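Starch synthase I (PDB 4HLN) belongs to the starch synthase family of plant glycosyltransferases and has two Rossmann-like domains in the GT-B arrangement. Local coordinates at residues M165-N170 with F212-S217; I187-F192 with Y239-Y244. One frame throughout, in Å; residues are numbered along the deposited sequence.

Interaction 1. Residues M165-N170 with F212-S217; sequences MPRYLN and FVDHPS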
loop_
_atom_site.group_PDB
_atom_site.type_symbol
_atom_site.label_atom_id
_atom_site.label_comp_id
_atom_site.label_asym_id
_atom_site.label_seq_id
_atom_site.Cartn_x
_atom_site.Cartn_y
_atom_site.Cartn_z
ATOM N N MET A 165 1.102 11.562 14.534
ATOM C CA MET A 165 0.134 10.503 14.825
ATOM C C MET A 165 -0.582 10.817 16.109
ATOM O O MET A 165 -0.096 11.586 16.930
ATOM C CB MET A 165 0.843 9.196 15.129
ATOM C CG MET A 165 1.304 8.406 13.972
ATOM S SD MET A 165 2.676 7.456 14.628
ATOM C CE MET A 165 3.661 8.833 15.230
ATOM N N PRO A 166 -1.723 10.170 16.319
ATOM C CA PRO A 166 -2.353 10.300 17.630
ATOM C C PRO A 166 -1.584 9.490 18.651
ATOM O O PRO A 166 -0.985 8.467 18.331
ATOM C CB PRO A 166 -3.741 9.697 17.408
ATOM C CG PRO A 166 -3.949 9.770 15.895
ATOM C CD PRO A 166 -2.599 9.507 15.338
ATOM N N ARG A 167 -1.586 9.963 19.884
ATOM C CA ARG A 167 -1.065 9.177 20.987
ATOM C C ARG A 167 -2.239 8.348 21.527
ATOM O O ARG A 167 -3.024 8.808 22.357
ATOM C CB ARG A 167 -0.484 10.113 22.044
ATOM C CG ARG A 167 0.233 9.456 23.194
ATOM C CD ARG A 167 1.119 10.499 23.849
ATOM N NE ARG A 167 1.655 10.099 25.143
ATOM C CZ ARG A 167 1.089 10.395 26.311
ATOM N NH1 ARG A 167 -0.042 11.093 26.354
ATOM N NH2 ARG A 167 1.657 9.994 27.440
ATOM N N TYR A 168 -2.384 7.138 21.002
ATOM C CA TYR A 168 -3.451 6.244 21.437
ATOM C C TYR A 168 -3.116 5.599 22.783
ATOM O O TYR A 168 -2.843 4.412 22.845
ATOM C CB TYR A 168 -3.637 5.147 20.402
ATOM C CG TYR A 168 -4.131 5.634 19.062
ATOM C CD1 TYR A 168 -5.443 6.068 18.906
ATOM C CD2 TYR A 168 -3.303 5.629 17.943
ATOM C CE1 TYR A 168 -5.915 6.494 17.678
ATOM C CE2 TYR A 168 -3.769 6.064 16.703
ATOM C CZ TYR A 168 -5.081 6.489 16.579
ATOM O OH TYR A 168 -5.578 6.914 15.366
ATOM N N LEU A 169 -3.137 6.377 23.859
ATOM C CA LEU A 169 -2.556 5.921 25.121
ATOM C C LEU A 169 -3.423 4.931 25.877
ATOM O O LEU A 169 -4.653 5.045 25.944
ATOM C CB LEU A 169 -2.231 7.107 26.026
ATOM C CG LEU A 169 -1.304 6.857 27.214
ATOM C CD1 LEU A 169 0.084 6.456 26.748
ATOM C CD2 LEU A 169 -1.221 8.096 28.081
ATOM N N ASN A 170 -2.750 3.953 26.456
ATOM C CA ASN A 170 -3.384 2.999 27.335
ATOM C C ASN A 170 -2.845 3.204 28.750
ATOM O O ASN A 170 -2.046 2.408 29.230
ATOM C CB ASN A 170 -3.075 1.592 26.841
ATOM C CG ASN A 170 -3.744 0.530 27.669
ATOM O OD1 ASN A 170 -4.818 0.754 28.241
ATOM N ND2 ASN A 170 -3.107 -0.638 27.751
ATOM N N PHE A 212 3.655 12.842 18.560
ATOM C CA PHE A 212 2.385 12.288 18.990
ATOM C C PHE A 212 1.473 13.363 19.476
ATOM O O PHE A 212 1.855 14.187 20.304
ATOM C CB PHE A 212 2.617 11.295 20.103
ATOM C CG PHE A 212 3.410 10.146 19.673
ATOM C CD1 PHE A 212 2.804 9.098 18.986
ATOM C CD2 PHE A 212 4.777 10.111 19.904
ATOM C CE1 PHE A 212 3.554 8.008 18.561
ATOM C CE2 PHE A 212 5.536 9.025 19.483
ATOM C CZ PHE A 212 4.928 7.975 18.805
ATOM N N VAL A 213 0.258 13.346 18.951
ATOM C CA VAL A 213 -0.736 14.341 19.301
ATOM C C VAL A 213 -1.612 13.773 20.406
ATOM O O VAL A 213 -2.215 12.714 20.238
ATOM C CB VAL A 213 -1.551 14.730 18.076
ATOM C CG1 VAL A 213 -2.626 15.750 18.436
ATOM C CG2 VAL A 213 -0.612 15.297 17.031
ATOM N N ASP A 214 -1.654 14.460 21.546
ATOM C CA ASP A 214 -2.384 13.952 22.699
ATOM C C ASP A 214 -3.705 14.667 23.002
ATOM O O ASP A 214 -3.760 15.898 23.168
ATOM C CB ASP A 214 -1.509 13.925 23.950
ATOM C CG ASP A 214 -2.077 13.011 25.035
ATOM O OD1 ASP A 214 -2.250 11.800 24.758
ATOM O OD2 ASP A 214 -2.367 13.503 26.153
ATOM N N HIS A 215 -4.758 13.858 23.084
ATOM C CA HIS A 215 -6.081 14.305 23.493
ATOM C C HIS A 215 -6.777 13.111 24.162
ATOM O O HIS A 215 -6.527 11.953 23.814
ATOM C CB HIS A 215 -6.877 14.801 22.276
ATOM C CG HIS A 215 -8.191 15.417 22.629
ATOM N ND1 HIS A 215 -9.318 14.665 22.897
ATOM C CD2 HIS A 215 -8.559 16.714 22.776
ATOM C CE1 HIS A 215 -10.320 15.473 23.194
ATOM N NE2 HIS A 215 -9.889 16.722 23.122
ATOM N N PRO A 216 -7.641 13.384 25.146
ATOM C CA PRO A 216 -8.364 12.307 25.848
ATOM C C PRO A 216 -9.066 11.292 24.914
ATOM O O PRO A 216 -9.041 10.085 25.183
ATOM C CB PRO A 216 -9.392 13.070 26.684
ATOM C CG PRO A 216 -8.763 14.450 26.888
ATOM C CD PRO A 216 -7.943 14.730 25.672
ATOM N N SER A 217 -9.660 11.776 23.827
ATOM C CA SER A 217 -10.411 10.918 22.910
ATOM C C SER A 217 -9.563 9.895 22.149
ATOM O O SER A 217 -10.101 8.987 21.501
ATOM C CB SER A 217 -11.219 11.755 21.913
ATOM O OG SER A 217 -10.385 12.261 20.886
#
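Met165 meets Phe212 through both backbone and side chain, where strands 160-166 and 208-214 run parallel near their C-terminal ends. Its carbonyl O accepts a hydrogen bond from Val213 N, 2.7 Å away, and Phe212 CA makes a CA-H...O contact with the same oxygen at 3.3 Å. On one face of the sheet the two side chains lie alongside each other and point the same way. A bend at the end of the methionine chain (chi3 -56°) brings CE to 3.4 Å from Phe212 CE1, and SD stands 5.1 Å from the ring centroid, an oblique Met-aromatic contact. Pro166 pairs with Val213 in the next bridge, with both side chains on the opposite face, while Pro166 O sits in plane at the edge of the Phe212 ring. The two strands are neighbours in the mixed sheet of the N-terminal Rossmann-like domain, and Val213 packs there on Ala245 of helix 235-252. Arg167 N closes the ladder with a bond of 2.8 Å to Val213 O. From there the arginine chain extends across Phe212 at about a right angle, and NH1 reaches Asp214 OD1 at 2.8 Å. The pair is a salt bridge; the hydrogen bond within it is weak, bent to 141° at the hydrogen, with the guanidinium and carboxylate planes 71° apart. His219 NE2 also bonds to OD1, and Arg167 has a cation-pi partner in Phe201 of strand 195-205. Tyr168 centres an inverse gamma turn, beyond which Leu169 CD1 lies over one face of the guanidinium, 3.9 Å above its plane and offset toward the rim.

Interaction 2. Residues I187-F192 with Y239-Y244; sequences IKIPCF and YTLLCY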
loop_
_atom_site.group_PDB
_atom_site.type_symbol
_atom_site.label_atom_id
_atom_site.label_comp_id
_atom_site.label_asym_id
_atom_site.label_seq_id
_atom_site.Cartn_x
_atom_site.Cartn_y
_atom_site.Cartn_z
ATOM N N ILE A 187 -1.456 23.265 21.692
ATOM C CA ILE A 187 -2.221 24.262 20.949
ATOM C C ILE A 187 -3.684 24.172 21.289
ATOM O O ILE A 187 -4.159 23.142 21.795
ATOM C CB ILE A 187 -2.052 24.145 19.434
ATOM C CG1 ILE A 187 -2.630 22.826 18.935
ATOM C CG2 ILE A 187 -0.577 24.285 19.047
ATOM C CD1 ILE A 187 -2.431 22.602 17.448
ATOM N N LYS A 188 -4.383 25.274 21.047
ATOM C CA LYS A 188 -5.832 25.329 21.231
ATOM C C LYS A 188 -6.492 25.480 19.874
ATOM O O LYS A 188 -6.283 26.482 19.166
ATOM C CB LYS A 188 -6.260 26.445 22.200
ATOM C CG LYS A 188 -5.970 26.123 23.662
ATOM C CD LYS A 188 -6.555 27.161 24.610
ATOM C CE LYS A 188 -5.922 27.071 26.011
ATOM N NZ LYS A 188 -4.558 27.715 26.109
ATOM N N ILE A 189 -7.267 24.459 19.514
ATOM C CA ILE A 189 -7.939 24.373 18.219
ATOM C C ILE A 189 -9.402 24.789 18.315
ATOM O O ILE A 189 -10.195 24.152 19.012
ATOM C CB ILE A 189 -7.895 22.942 17.690
ATOM C CG1 ILE A 189 -6.448 22.424 17.696
ATOM C CG2 ILE A 189 -8.537 22.880 16.324
ATOM C CD1 ILE A 189 -6.325 20.895 17.598
ATOM N N PRO A 190 -9.767 25.871 17.624
ATOM C CA PRO A 190 -11.174 26.286 17.611
ATOM C C PRO A 190 -11.960 25.440 16.599
ATOM O O PRO A 190 -11.723 25.503 15.385
ATOM C CB PRO A 190 -11.095 27.750 17.171
ATOM C CG PRO A 190 -9.917 27.744 16.223
ATOM C CD PRO A 190 -8.927 26.731 16.774
ATOM N N CYS A 191 -12.872 24.627 17.117
ATOM C CA CYS A 191 -13.721 23.784 16.287
ATOM C C CYS A 191 -14.711 23.055 17.173
ATOM O O CYS A 191 -14.610 23.097 18.395
ATOM C CB CYS A 191 -12.890 22.773 15.487
ATOM S SG CYS A 191 -12.041 21.509 16.492
ATOM N N PHE A 192 -15.673 22.390 16.548
ATOM C CA PHE A 192 -16.691 21.635 17.271
ATOM C C PHE A 192 -17.306 22.368 18.449
ATOM O O PHE A 192 -17.331 21.854 19.580
ATOM C CB PHE A 192 -16.153 20.274 17.670
ATOM C CG PHE A 192 -16.028 19.352 16.512
ATOM C CD1 PHE A 192 -17.046 18.437 16.224
ATOM C CD2 PHE A 192 -14.924 19.440 15.662
ATOM C CE1 PHE A 192 -16.956 17.598 15.127
ATOM C CE2 PHE A 192 -14.817 18.603 14.571
ATOM C CZ PHE A 192 -15.842 17.673 14.297
ATOM N N TYR A 239 -10.140 13.178 14.289
ATOM C CA TYR A 239 -9.183 13.300 13.206
ATOM C C TYR A 239 -9.076 14.716 12.646
ATOM O O TYR A 239 -8.077 15.085 12.039
ATOM C CB TYR A 239 -9.429 12.211 12.165
ATOM C CG TYR A 239 -9.115 10.885 12.786
ATOM C CD1 TYR A 239 -10.117 9.994 13.134
ATOM C CD2 TYR A 239 -7.798 10.559 13.113
ATOM C CE1 TYR A 239 -9.807 8.777 13.754
ATOM C CE2 TYR A 239 -7.477 9.363 13.714
ATOM C CZ TYR A 239 -8.482 8.467 14.033
ATOM O OH TYR A 239 -8.136 7.275 14.640
ATOM N N THR A 240 -10.100 15.513 12.911
ATOM C CA THR A 240 -10.021 16.957 12.748
ATOM C C THR A 240 -8.908 17.531 13.643
ATOM O O THR A 240 -8.107 18.359 13.196
ATOM C CB THR A 240 -11.394 17.609 13.068
ATOM O OG1 THR A 240 -12.335 17.211 12.070
ATOM C CG2 THR A 240 -11.328 19.128 13.067
ATOM N N LEU A 241 -8.848 17.077 14.896
ATOM C CA LEU A 241 -7.819 17.547 15.817
ATOM C C LEU A 241 -6.453 17.190 15.260
ATOM O O LEU A 241 -5.532 18.022 15.247
ATOM C CB LEU A 241 -7.977 16.922 17.198
ATOM C CG LEU A 241 -9.230 17.293 17.981
ATOM C CD1 LEU A 241 -9.212 16.669 19.376
ATOM C CD2 LEU A 241 -9.407 18.795 18.055
ATOM N N LEU A 242 -6.347 15.946 14.794
ATOM C CA LEU A 242 -5.111 15.429 14.242
ATOM C C LEU A 242 -4.604 16.373 13.171
ATOM O O LEU A 242 -3.421 16.698 13.128
ATOM C CB LEU A 242 -5.332 14.048 13.625
ATOM C CG LEU A 242 -4.074 13.556 12.917
ATOM C CD1 LEU A 242 -2.872 13.572 13.883
ATOM C CD2 LEU A 242 -4.258 12.192 12.313
ATOM N N CYS A 243 -5.515 16.818 12.312
ATOM C CA CYS A 243 -5.136 17.583 11.139
ATOM C C CYS A 243 -4.692 18.999 11.482
ATOM O O CYS A 243 -3.671 19.457 10.988
ATOM C CB CYS A 243 -6.271 17.580 10.116
ATOM S SG CYS A 243 -6.419 16.012 9.191
ATOM N N TYR A 244 -5.443 19.686 12.338
ATOM C CA TYR A 244 -5.018 20.993 12.823
ATOM C C TYR A 244 -3.632 20.929 13.494
ATOM O O TYR A 244 -2.763 21.772 13.249
ATOM C CB TYR A 244 -6.045 21.572 13.804
ATOM C CG TYR A 244 -7.197 22.288 13.140
ATOM C CD1 TYR A 244 -7.061 23.608 12.709
ATOM C CD2 TYR A 244 -8.431 21.649 12.948
ATOM C CE1 TYR A 244 -8.103 24.275 12.105
ATOM C CE2 TYR A 244 -9.489 22.304 12.336
ATOM C CZ TYR A 244 -9.315 23.617 11.914
ATOM O OH TYR A 244 -10.337 24.292 11.303
#
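Thr240 OG1 is hydrogen-bonded to Gln236 O, one turn earlier in helix 235-252, and also lies near the plane of the Phe192 ring at its edge, 3.8 Å from CE2. The threonine methyl CG2, set anti to the backbone N, touches the same edge and also reaches the rim of the Tyr244 ring. The Phe192 ring also packs edge-to-face with Phe237. Earlier in the segment, Cys191 SG rests 4.1 Å from Leu241 CD2. Ile189 divides its branches between two helix residues: CG2 stands over one face of Tyr244, 3.8 Å from the ring centroid and 25° off its normal, a CH-pi contact, while CD1 meets Leu241 CD2 at 3.8 Å. Strand 187-190 belongs to an outermost strand of the domain's sheet, and the axes of strand 187-190 and helix 239-244 approach to 9.5 Å, with their N-to-C directions 123° apart, an alpha/beta layer contact. Tyr244 OH bonds to Leu316 O beyond the two segments. With no hydrogen bond between strand and helix and both hydroxyls bonded to carbonyls outside the contact, cohesion here probably comes from the burial of methyls, sulfur and aromatic carbon.

In the fold
Both interactions are largely buried and serve the same mixed sheet of the N-terminal domain, with centres about 13 Å apart. Interaction 1 joins two neighbouring strands within the sheet and relies on backbone hydrogen bonds and a salt bridge; interaction 2 lays a helix on the edge strand and is apolar, with exposed Pro190 at its margin. Their segments alternate along the chain: strand 181-190 follows strand 160-166, and helix 235-252 follows strand 208-214. That helix links them directly. Tyr239 OH lies 2.7 Å from Tyr168 OH, a probable hydrogen bond, while His215 CD2 packs against Leu241 CD1 at 3.5 Å.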